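Local coordinates for protein endoglucanase (PDB 2FVG) that probably acts as an aminopeptidase of the M42 family, despite its endoglucanase name, and is expected to use two divalent metal ions per subunit, at residues L7-V13 against G163-R169; T261-A266 against L325-L329; Y36-N42 against V206-L211. The contacts are given in a common frame with arbitrary orientation. Numbering follows the deposited sequence.

Overall arrangement
The three contacts are spread over the metallopeptidase fold and none touches another. Contact 1 is the central one, its centre about 7 Å from that of the chain, and carries Asp167, predicted to bridge two zinc ions. Contact 3 approaches the site from a hairpin tip, the Leu40 side chain lying about 4 Å from that of Glu197, the predicted proton acceptor. Centres of contacts 1 and 3 are about 22 Å apart, and their segments alternate along the chain. Contact 2 is helix packing away from the site: its centre is about 26 Å from each of the others, and the Ile262 side chain is about 12 Å from that of Glu220, a predicted zinc ligand.

Contact 1: L7-V13 against G163-R169; sequences LSMMPGV and GKAFDDR. With EDO (1,2-ethanediol), chain C.
This is a buried, largely polar contact in which the end of the N-terminal helix and the turn after it lie against the start of helix 166-180, near the six-stranded antiparallel sheet, whose strand 147-150 meets Pro11, Val13 and Lys164. Residues 7-9 are helical; Met10 (like Met9, selenomethionine) is the first to leave that conformation. Nearest CA pairs are Leu7-Arg169 at 5.7 Å and Ser8-Ala165 at 5.5 Å. Two basic side chains satisfy the carbonyls at the helix end: Arg169 (m,m,t) donates from NH1 to Leu7 O (3.1 Å) and Met10 O (2.9 Å), while Lys164 (p,t,t,p) brings NZ to Ser8 O and Met10 O, both at 3.0 Å. Both bases also form salt bridges with Glu64, and Arg169 NE bonds Met62 O. Beside this, Asp167, a predicted ligand of both zincs, is joined to Asp168 by a cis peptide, as in related di-zinc aminopeptidases. Ala165, left-handed at 51/28, is the helix N-cap; Ala165 O accepts from Arg169 N (2.9 Å), and Ala165 N donates to O2 of an ethanediol (2.8 Å), probably from the crystallisation liquor. Ser8, chi1 t, donates from OG to Lys164 O (2.8 Å); a water donates to Ser8 OG (2.6 Å) and accepts from Lys164 N (2.9 Å). Gly12, at phi -168 and psi 64, passes beside the guanidinium, where a beta carbon would clash with Arg169 NH2.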
loop_
_atom_site.group_PDB
_atom_site.type_symbol
_atom_site.label_atom_id
_atom_site.label_comp_id
_atom_site.label_asym_id
_atom_site.label_seq_id
_atom_site.Cartn_x
_atom_site.Cartn_y
_atom_site.Cartn_z
ATOM N N LEU A 7 -1.445 0.866 -10.553
ATOM C CA LEU A 7 -1.390 0.288 -9.211
ATOM C C LEU A 7 -2.628 0.631 -8.414
ATOM O O LEU A 7 -3.285 -0.252 -7.860
ATOM C CB LEU A 7 -0.108 0.693 -8.481
ATOM C CG LEU A 7 1.067 -0.113 -9.038
ATOM C CD1 LEU A 7 2.372 0.473 -8.597
ATOM C CD2 LEU A 7 0.951 -1.621 -8.640
ATOM N N SER A 8 -2.966 1.911 -8.405
ATOM C CA SER A 8 -4.151 2.399 -7.718
ATOM C C SER A 8 -5.452 1.728 -8.166
ATOM O O SER A 8 -6.235 1.220 -7.342
ATOM C CB SER A 8 -4.284 3.903 -7.965
ATOM O OG SER A 8 -5.591 4.310 -7.593
HETATM N N MSE A 9 -5.679 1.715 -9.473
HETATM C CA MSE A 9 -6.950 1.227 -10.043
HETATM C C MSE A 9 -7.177 -0.274 -10.014
HETATM O O MSE A 9 -8.316 -0.742 -9.946
HETATM C CB MSE A 9 -7.087 1.713 -11.478
HETATM C CG MSE A 9 -7.203 3.205 -11.569
HETATM SE SE MSE A 9 -7.556 3.726 -13.399
HETATM C CE MSE A 9 -9.414 2.882 -13.557
HETATM N N MSE A 10 -6.079 -1.010 -10.060
HETATM C CA MSE A 10 -6.086 -2.458 -10.099
HETATM C C MSE A 10 -6.678 -3.085 -8.839
HETATM O O MSE A 10 -6.507 -2.537 -7.754
HETATM C CB MSE A 10 -4.635 -2.842 -10.210
HETATM C CG MSE A 10 -4.303 -4.229 -10.536
HETATM SE SE MSE A 10 -2.384 -4.048 -10.787
HETATM C CE MSE A 10 -2.339 -3.079 -12.582
ATOM N N PRO A 11 -7.382 -4.239 -8.978
ATOM C CA PRO A 11 -7.904 -4.908 -7.808
ATOM C C PRO A 11 -6.853 -5.817 -7.157
ATOM O O PRO A 11 -6.118 -6.517 -7.856
ATOM C CB PRO A 11 -9.070 -5.746 -8.369
ATOM C CG PRO A 11 -8.754 -5.976 -9.798
ATOM C CD PRO A 11 -7.710 -4.968 -10.221
ATOM N N GLY A 12 -6.805 -5.799 -5.828
ATOM C CA GLY A 12 -5.881 -6.623 -5.031
ATOM C C GLY A 12 -6.247 -6.599 -3.548
ATOM O O GLY A 12 -5.490 -6.137 -2.688
ATOM N N VAL A 13 -7.421 -7.119 -3.241
ATOM C CA VAL A 13 -7.896 -7.168 -1.887
ATOM C C VAL A 13 -7.032 -8.146 -1.106
ATOM O O VAL A 13 -6.463 -9.065 -1.698
ATOM C CB VAL A 13 -9.376 -7.608 -1.880
ATOM C CG1 VAL A 13 -9.898 -7.781 -0.449
ATOM C CG2 VAL A 13 -10.204 -6.589 -2.606
ATOM N N GLY A 163 -7.502 8.757 -6.149
ATOM C CA GLY A 163 -7.770 7.374 -6.519
ATOM C C GLY A 163 -7.878 6.541 -5.270
ATOM O O GLY A 163 -7.805 7.061 -4.170
ATOM N N LYS A 164 -8.041 5.238 -5.440
ATOM C CA LYS A 164 -8.189 4.360 -4.307
ATOM C C LYS A 164 -6.886 3.630 -4.038
ATOM O O LYS A 164 -5.937 3.679 -4.843
ATOM C CB LYS A 164 -9.305 3.340 -4.567
ATOM C CG LYS A 164 -8.912 2.302 -5.608
ATOM C CD LYS A 164 -9.881 1.194 -5.637
ATOM C CE LYS A 164 -9.506 0.134 -6.652
ATOM N NZ LYS A 164 -8.330 -0.683 -6.286
ATOM N N ALA A 165 -6.878 2.937 -2.900
ATOM C CA ALA A 165 -5.787 2.082 -2.435
ATOM C C ALA A 165 -4.423 2.765 -2.450
ATOM O O ALA A 165 -3.414 2.081 -2.575
ATOM C CB ALA A 165 -5.725 0.808 -3.258
ATOM N N PHE A 166 -4.376 4.082 -2.296
ATOM C CA PHE A 166 -3.054 4.766 -2.232
ATOM C C PHE A 166 -2.274 4.189 -1.030
ATOM O O PHE A 166 -1.035 4.154 -1.011
ATOM C CB PHE A 166 -3.194 6.279 -2.156
ATOM C CG PHE A 166 -3.472 6.958 -3.493
ATOM C CD1 PHE A 166 -3.098 6.373 -4.695
ATOM C CD2 PHE A 166 -4.010 8.246 -3.520
ATOM C CE1 PHE A 166 -3.316 7.037 -5.918
ATOM C CE2 PHE A 166 -4.227 8.927 -4.738
ATOM C CZ PHE A 166 -3.872 8.324 -5.932
ATOM N N ASP A 167 -3.029 3.751 -0.030
ATOM C CA ASP A 167 -2.503 2.988 1.113
ATOM C C ASP A 167 -2.725 1.493 0.757
ATOM O O ASP A 167 -3.856 0.988 0.899
ATOM C CB ASP A 167 -3.298 3.340 2.368
ATOM C CG ASP A 167 -2.941 2.462 3.566
ATOM O OD1 ASP A 167 -1.838 1.863 3.600
ATOM O OD2 ASP A 167 -3.779 2.382 4.487
ATOM N N ASP A 168 -1.690 0.778 0.293
ATOM C CA ASP A 168 -0.311 1.271 0.131
ATOM C C ASP A 168 0.225 1.133 -1.314
ATOM O O ASP A 168 1.435 0.923 -1.554
ATOM C CB ASP A 168 0.602 0.536 1.132
ATOM C CG ASP A 168 1.949 1.222 1.341
ATOM O OD1 ASP A 168 2.061 2.444 1.066
ATOM O OD2 ASP A 168 2.910 0.528 1.778
ATOM N N ARG A 169 -0.649 1.306 -2.300
ATOM C CA ARG A 169 -0.181 1.237 -3.684
ATOM C C ARG A 169 0.787 2.388 -3.998
ATOM O O ARG A 169 1.607 2.247 -4.905
ATOM C CB ARG A 169 -1.342 1.142 -4.685
ATOM C CG ARG A 169 -2.302 -0.071 -4.414
ATOM C CD ARG A 169 -1.814 -1.464 -4.949
ATOM N NE ARG A 169 -2.612 -2.560 -4.386
ATOM C CZ ARG A 169 -3.823 -2.909 -4.801
ATOM N NH1 ARG A 169 -4.417 -2.260 -5.797
ATOM N NH2 ARG A 169 -4.448 -3.915 -4.222
HETATM C C1 EDO C . -8.967 1.098 -1.215
HETATM O O1 EDO C . -9.962 0.080 -1.170
HETATM C C2 EDO C . -9.516 2.334 -0.514
HETATM O O2 EDO C . -8.734 3.477 -0.868
HETATM O O HOH W 1 -8.111 4.477 -8.273
#

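Contact 2: T261-A266 against L325-L329; sequences TIVDTA and LIKVL
Two regular helical segments meet here at a steep angle. Their axes come within 10.1 Å and cross at 109° between N-to-C directions, so the touching patch is short; CA atoms come closest at Ala266-Leu325 (6.4 Å) and Thr265-Leu329 (7.2 Å).

The packing is mainly apolar. Leu325, in the t,p rotamer, projects its end at the other helix: CD2 lies 4.0 Å from Ile262 CG2, and CD1 is 4.1 Å from Ala266 CB and 3.9 Å from Thr265 CG2. One turn later, Leu329 (m,t) sets CD1 4.1 Å from Ile262 CG1. Thr265 points toward the other helix, and its CG2 also meets Val328 CG1 at 3.7 Å.

The polar groups at the interface bond within their own helix. With chi1 m, Thr265 turns OG1 back on its own backbone to donate to Thr261 O (2.6 Å), so the hydroxyl is satisfied even though Leu329 CD2 packs 3.5 Å from Thr265 OG1. Main-chain bonds Thr265 N to Thr261 O (2.9 Å), Ala266 N to Ile262 O (3.0 Å) and Leu329 N to Leu325 O (3.0 Å) keep both segments alpha-helical.

Beneath the crossing, Ile262, Leu325 and Leu329 all rest on Ile300 of strand 297-306. Helices 256-268 and 316-332 thus cross steeply over the same strand of the central mixed sheet, within the alpha/beta catalytic domain of zinc exopeptidases.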
loop_
_atom_site.group_PDB
_atom_site.type_symbol
_atom_site.label_atom_id
_atom_site.label_comp_id
_atom_site.label_asym_id
_atom_site.label_seq_id
_atom_site.Cartn_x
_atom_site.Cartn_y
_atom_site.Cartn_z
ATOM N N THR A 261 19.037 9.290 11.607
ATOM C CA THR A 261 19.704 9.088 10.318
ATOM C C THR A 261 18.788 9.507 9.185
ATOM O O THR A 261 19.224 10.158 8.228
ATOM C CB THR A 261 20.125 7.608 10.106
ATOM O OG1 THR A 261 21.090 7.251 11.093
ATOM C CG2 THR A 261 20.732 7.387 8.722
ATOM N N ILE A 262 17.519 9.124 9.286
ATOM C CA ILE A 262 16.546 9.467 8.268
ATOM C C ILE A 262 16.354 10.989 8.191
ATOM O O ILE A 262 16.383 11.584 7.114
ATOM C CB ILE A 262 15.210 8.755 8.512
ATOM C CG1 ILE A 262 15.411 7.241 8.436
ATOM C CG2 ILE A 262 14.207 9.166 7.459
ATOM C CD1 ILE A 262 14.153 6.413 8.807
ATOM N N VAL A 263 16.191 11.615 9.343
ATOM C CA VAL A 263 16.022 13.063 9.416
ATOM C C VAL A 263 17.245 13.795 8.875
ATOM O O VAL A 263 17.115 14.734 8.090
ATOM C CB VAL A 263 15.762 13.520 10.869
ATOM C CG1 VAL A 263 15.995 15.030 11.022
ATOM C CG2 VAL A 263 14.386 13.120 11.292
ATOM N N ASP A 264 18.428 13.375 9.299
ATOM C CA ASP A 264 19.657 14.035 8.838
ATOM C C ASP A 264 19.847 13.854 7.327
ATOM O O ASP A 264 20.207 14.793 6.633
ATOM C CB ASP A 264 20.845 13.546 9.646
ATOM C CG ASP A 264 20.792 14.020 11.098
ATOM O OD1 ASP A 264 19.806 14.695 11.472
ATOM O OD2 ASP A 264 21.735 13.731 11.866
ATOM N N THR A 265 19.536 12.661 6.820
ATOM C CA THR A 265 19.624 12.354 5.386
ATOM C C THR A 265 18.727 13.302 4.600
ATOM O O THR A 265 19.110 13.818 3.548
ATOM C CB THR A 265 19.189 10.897 5.107
ATOM O OG1 THR A 265 20.076 9.997 5.780
ATOM C CG2 THR A 265 19.206 10.588 3.619
ATOM N N ALA A 266 17.524 13.515 5.113
ATOM C CA ALA A 266 16.575 14.443 4.516
ATOM C C ALA A 266 17.133 15.866 4.501
ATOM O O ALA A 266 17.186 16.502 3.441
ATOM C CB ALA A 266 15.281 14.404 5.271
ATOM N N LEU A 325 14.153 10.325 -0.859
ATOM C CA LEU A 325 14.633 9.911 0.461
ATOM C C LEU A 325 14.977 8.420 0.550
ATOM O O LEU A 325 16.006 8.062 1.096
ATOM C CB LEU A 325 13.617 10.292 1.551
ATOM C CG LEU A 325 14.001 10.092 3.015
ATOM C CD1 LEU A 325 15.341 10.779 3.351
ATOM C CD2 LEU A 325 12.892 10.590 3.922
ATOM N N ILE A 326 14.114 7.559 0.031
ATOM C CA ILE A 326 14.366 6.128 0.030
ATOM C C ILE A 326 15.625 5.834 -0.809
ATOM O O ILE A 326 16.463 5.035 -0.413
ATOM C CB ILE A 326 13.166 5.329 -0.582
ATOM C CG1 ILE A 326 11.874 5.465 0.249
ATOM C CG2 ILE A 326 13.513 3.858 -0.736
ATOM C CD1 ILE A 326 12.039 5.112 1.719
ATOM N N LYS A 327 15.775 6.496 -1.951
ATOM C CA LYS A 327 16.914 6.215 -2.806
ATOM C C LYS A 327 18.248 6.566 -2.123
ATOM O O LYS A 327 19.199 5.786 -2.190
ATOM C CB LYS A 327 16.776 6.911 -4.154
ATOM C CG LYS A 327 17.796 6.445 -5.141
ATOM C CD LYS A 327 17.708 7.188 -6.442
ATOM C CE LYS A 327 18.742 6.625 -7.389
ATOM N NZ LYS A 327 18.631 7.187 -8.760
ATOM N N VAL A 328 18.298 7.720 -1.460
ATOM C CA VAL A 328 19.491 8.160 -0.729
ATOM C C VAL A 328 19.773 7.250 0.466
ATOM O O VAL A 328 20.915 6.882 0.694
ATOM C CB VAL A 328 19.402 9.626 -0.259
ATOM C CG1 VAL A 328 20.764 10.076 0.320
ATOM C CG2 VAL A 328 19.035 10.528 -1.422
ATOM N N LEU A 329 18.742 6.838 1.205
ATOM C CA LEU A 329 18.961 5.918 2.333
ATOM C C LEU A 329 19.585 4.598 1.873
ATOM O O LEU A 329 20.439 4.032 2.569
ATOM C CB LEU A 329 17.679 5.672 3.115
ATOM C CG LEU A 329 17.199 6.893 3.893
ATOM C CD1 LEU A 329 15.781 6.704 4.369
ATOM C CD2 LEU A 329 18.141 7.152 5.052
#

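Contact 3: Y36-N42 against V206-L211; sequences YTDVLGN and VVVEQL. With EDO (1,2-ethanediol), chain D; EDO (1,2-ethanediol), chain B.
One carboxylate oxygen, Asp38 OD1, gathers three successive backbone amides: Asn42 N at 2.8 Å, Gly41 N at 2.9 Å and, weakly, Leu40 N at 3.1 Å. The Gly41 bond, three residues on, makes this an Asx motif. Asp38 has chi1 p, and its OD2 accepts from Asn42 ND2 (2.7 Å). Asp38 N to Asn42 O (2.9 Å) closes the loop, and Gly41 at phi 118, psi 1 takes a conformation that calls for glycine. The loop is the tip of the beta hairpin of strands 34-37 and 43-47 at the margin of the mixed sheet, and helix 205-211 packs across it. The nearest CA atoms are far apart, Asn42-Val207 at 8.3 Å and Leu40-Val206 at 8.9 Å, so side chains bridge the gap. Leu40 CD1 touches Val206 CG1 at 3.8 Å; Val207 CG2 fits tightly against Asn42 ND2 (3.1 Å), with C1 of an ethanediol 3.7 Å from Val207 CG2. Gln210 points toward the hairpin, its amide end beside Asp38 and at the edge of the Tyr36 ring (chi1 p), while Tyr36 OH lies 3.8 Å from Leu211 CD2. The Leu40 side chain also comes within about 4 Å of that of Glu197, the predicted proton acceptor.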
loop_
_atom_site.group_PDB
_atom_site.type_symbol
_atom_site.label_atom_id
_atom_site.label_comp_id
_atom_site.label_asym_id
_atom_site.label_seq_id
_atom_site.Cartn_x
_atom_site.Cartn_y
_atom_site.Cartn_z
ATOM N N TYR A 36 11.727 -13.396 -6.480
ATOM C CA TYR A 36 10.909 -14.589 -6.284
ATOM C C TYR A 36 9.718 -14.316 -5.385
ATOM O O TYR A 36 9.687 -13.321 -4.677
ATOM C CB TYR A 36 11.748 -15.743 -5.713
ATOM C CG TYR A 36 12.229 -15.510 -4.298
ATOM C CD1 TYR A 36 13.413 -14.817 -4.049
ATOM C CD2 TYR A 36 11.499 -15.991 -3.208
ATOM C CE1 TYR A 36 13.856 -14.599 -2.753
ATOM C CE2 TYR A 36 11.929 -15.780 -1.910
ATOM C CZ TYR A 36 13.111 -15.084 -1.687
ATOM O OH TYR A 36 13.541 -14.871 -0.396
ATOM N N THR A 37 8.736 -15.207 -5.441
ATOM C CA THR A 37 7.575 -15.144 -4.582
ATOM C C THR A 37 7.792 -16.170 -3.463
ATOM O O THR A 37 7.956 -17.364 -3.741
ATOM C CB THR A 37 6.285 -15.480 -5.367
ATOM O OG1 THR A 37 6.068 -14.487 -6.375
ATOM C CG2 THR A 37 5.084 -15.511 -4.450
ATOM N N ASP A 38 7.808 -15.723 -2.208
ATOM C CA ASP A 38 7.989 -16.663 -1.097
ATOM C C ASP A 38 6.728 -17.503 -0.947
ATOM O O ASP A 38 5.789 -17.323 -1.717
ATOM C CB ASP A 38 8.389 -15.968 0.213
ATOM C CG ASP A 38 7.257 -15.171 0.846
ATOM O OD1 ASP A 38 6.103 -15.204 0.350
ATOM O OD2 ASP A 38 7.532 -14.511 1.872
ATOM N N VAL A 39 6.691 -18.386 0.045
ATOM C CA VAL A 39 5.547 -19.310 0.222
ATOM C C VAL A 39 4.198 -18.656 0.601
ATOM O O VAL A 39 3.141 -19.217 0.321
ATOM C CB VAL A 39 5.913 -20.499 1.170
ATOM C CG1 VAL A 39 6.251 -20.005 2.573
ATOM C CG2 VAL A 39 4.801 -21.564 1.211
ATOM N N LEU A 40 4.223 -17.473 1.209
ATOM C CA LEU A 40 2.973 -16.785 1.595
ATOM C C LEU A 40 2.438 -15.893 0.472
ATOM O O LEU A 40 1.257 -15.522 0.454
ATOM C CB LEU A 40 3.197 -15.961 2.861
ATOM C CG LEU A 40 3.798 -16.762 4.010
ATOM C CD1 LEU A 40 4.502 -15.854 5.001
ATOM C CD2 LEU A 40 2.735 -17.654 4.681
ATOM N N GLY A 41 3.311 -15.547 -0.471
ATOM C CA GLY A 41 2.907 -14.733 -1.601
ATOM C C GLY A 41 3.616 -13.407 -1.703
ATOM O O GLY A 41 3.311 -12.611 -2.603
ATOM N N ASN A 42 4.531 -13.148 -0.767
ATOM C CA ASN A 42 5.297 -11.912 -0.771
ATOM C C ASN A 42 6.210 -11.924 -1.965
ATOM O O ASN A 42 6.797 -12.961 -2.278
ATOM C CB ASN A 42 6.191 -11.794 0.469
ATOM C CG ASN A 42 5.411 -11.738 1.757
ATOM O OD1 ASN A 42 4.469 -10.958 1.903
ATOM N ND2 ASN A 42 5.810 -12.559 2.715
ATOM N N VAL A 206 8.288 -14.735 9.286
ATOM C CA VAL A 206 8.783 -15.523 8.164
ATOM C C VAL A 206 9.767 -14.720 7.298
ATOM O O VAL A 206 10.901 -15.146 7.113
ATOM C CB VAL A 206 7.599 -16.110 7.322
ATOM C CG1 VAL A 206 8.079 -16.723 6.007
ATOM C CG2 VAL A 206 6.820 -17.136 8.143
ATOM N N VAL A 207 9.349 -13.561 6.795
ATOM C CA VAL A 207 10.200 -12.737 5.924
ATOM C C VAL A 207 11.514 -12.341 6.608
ATOM O O VAL A 207 12.582 -12.383 6.001
ATOM C CB VAL A 207 9.428 -11.517 5.377
ATOM C CG1 VAL A 207 10.283 -10.673 4.443
ATOM C CG2 VAL A 207 8.206 -12.001 4.635
ATOM N N VAL A 208 11.426 -11.983 7.882
ATOM C CA VAL A 208 12.602 -11.635 8.665
ATOM C C VAL A 208 13.457 -12.862 8.969
ATOM O O VAL A 208 14.679 -12.783 8.915
ATOM C CB VAL A 208 12.217 -10.840 9.931
ATOM C CG1 VAL A 208 13.192 -11.088 11.080
ATOM C CG2 VAL A 208 12.122 -9.372 9.589
ATOM N N GLU A 209 12.822 -13.994 9.267
ATOM C CA GLU A 209 13.570 -15.218 9.526
ATOM C C GLU A 209 14.280 -15.703 8.268
ATOM O O GLU A 209 15.390 -16.216 8.355
ATOM C CB GLU A 209 12.679 -16.330 10.103
ATOM N N GLN A 210 13.647 -15.542 7.105
ATOM C CA GLN A 210 14.256 -15.979 5.855
ATOM C C GLN A 210 15.339 -15.012 5.357
ATOM O O GLN A 210 16.344 -15.467 4.827
ATOM C CB GLN A 210 13.222 -16.320 4.745
ATOM C CG GLN A 210 12.355 -15.140 4.215
ATOM C CD GLN A 210 11.455 -15.474 2.987
ATOM O OE1 GLN A 210 10.215 -15.393 3.062
ATOM N NE2 GLN A 210 12.085 -15.844 1.864
ATOM N N LEU A 211 15.166 -13.700 5.537
ATOM C CA LEU A 211 16.161 -12.740 5.019
ATOM C C LEU A 211 17.161 -12.245 6.042
ATOM O O LEU A 211 18.229 -11.762 5.675
ATOM C CB LEU A 211 15.483 -11.541 4.359
ATOM C CG LEU A 211 14.523 -11.799 3.192
ATOM C CD1 LEU A 211 13.887 -10.482 2.764
ATOM C CD2 LEU A 211 15.216 -12.484 2.016
HETATM C C1 EDO D . 4.979 -10.495 5.671
HETATM O O1 EDO D . 3.657 -10.874 5.258
HETATM C C2 EDO D . 5.007 -9.026 6.090
HETATM O O2 EDO D . 6.360 -8.594 6.297
HETATM C C1 EDO B . 7.914 -21.216 -2.612
HETATM O O1 EDO B . 6.845 -20.626 -3.361
HETATM C C2 EDO B . 9.238 -20.581 -3.027
HETATM O O2 EDO B . 10.105 -20.498 -1.890
#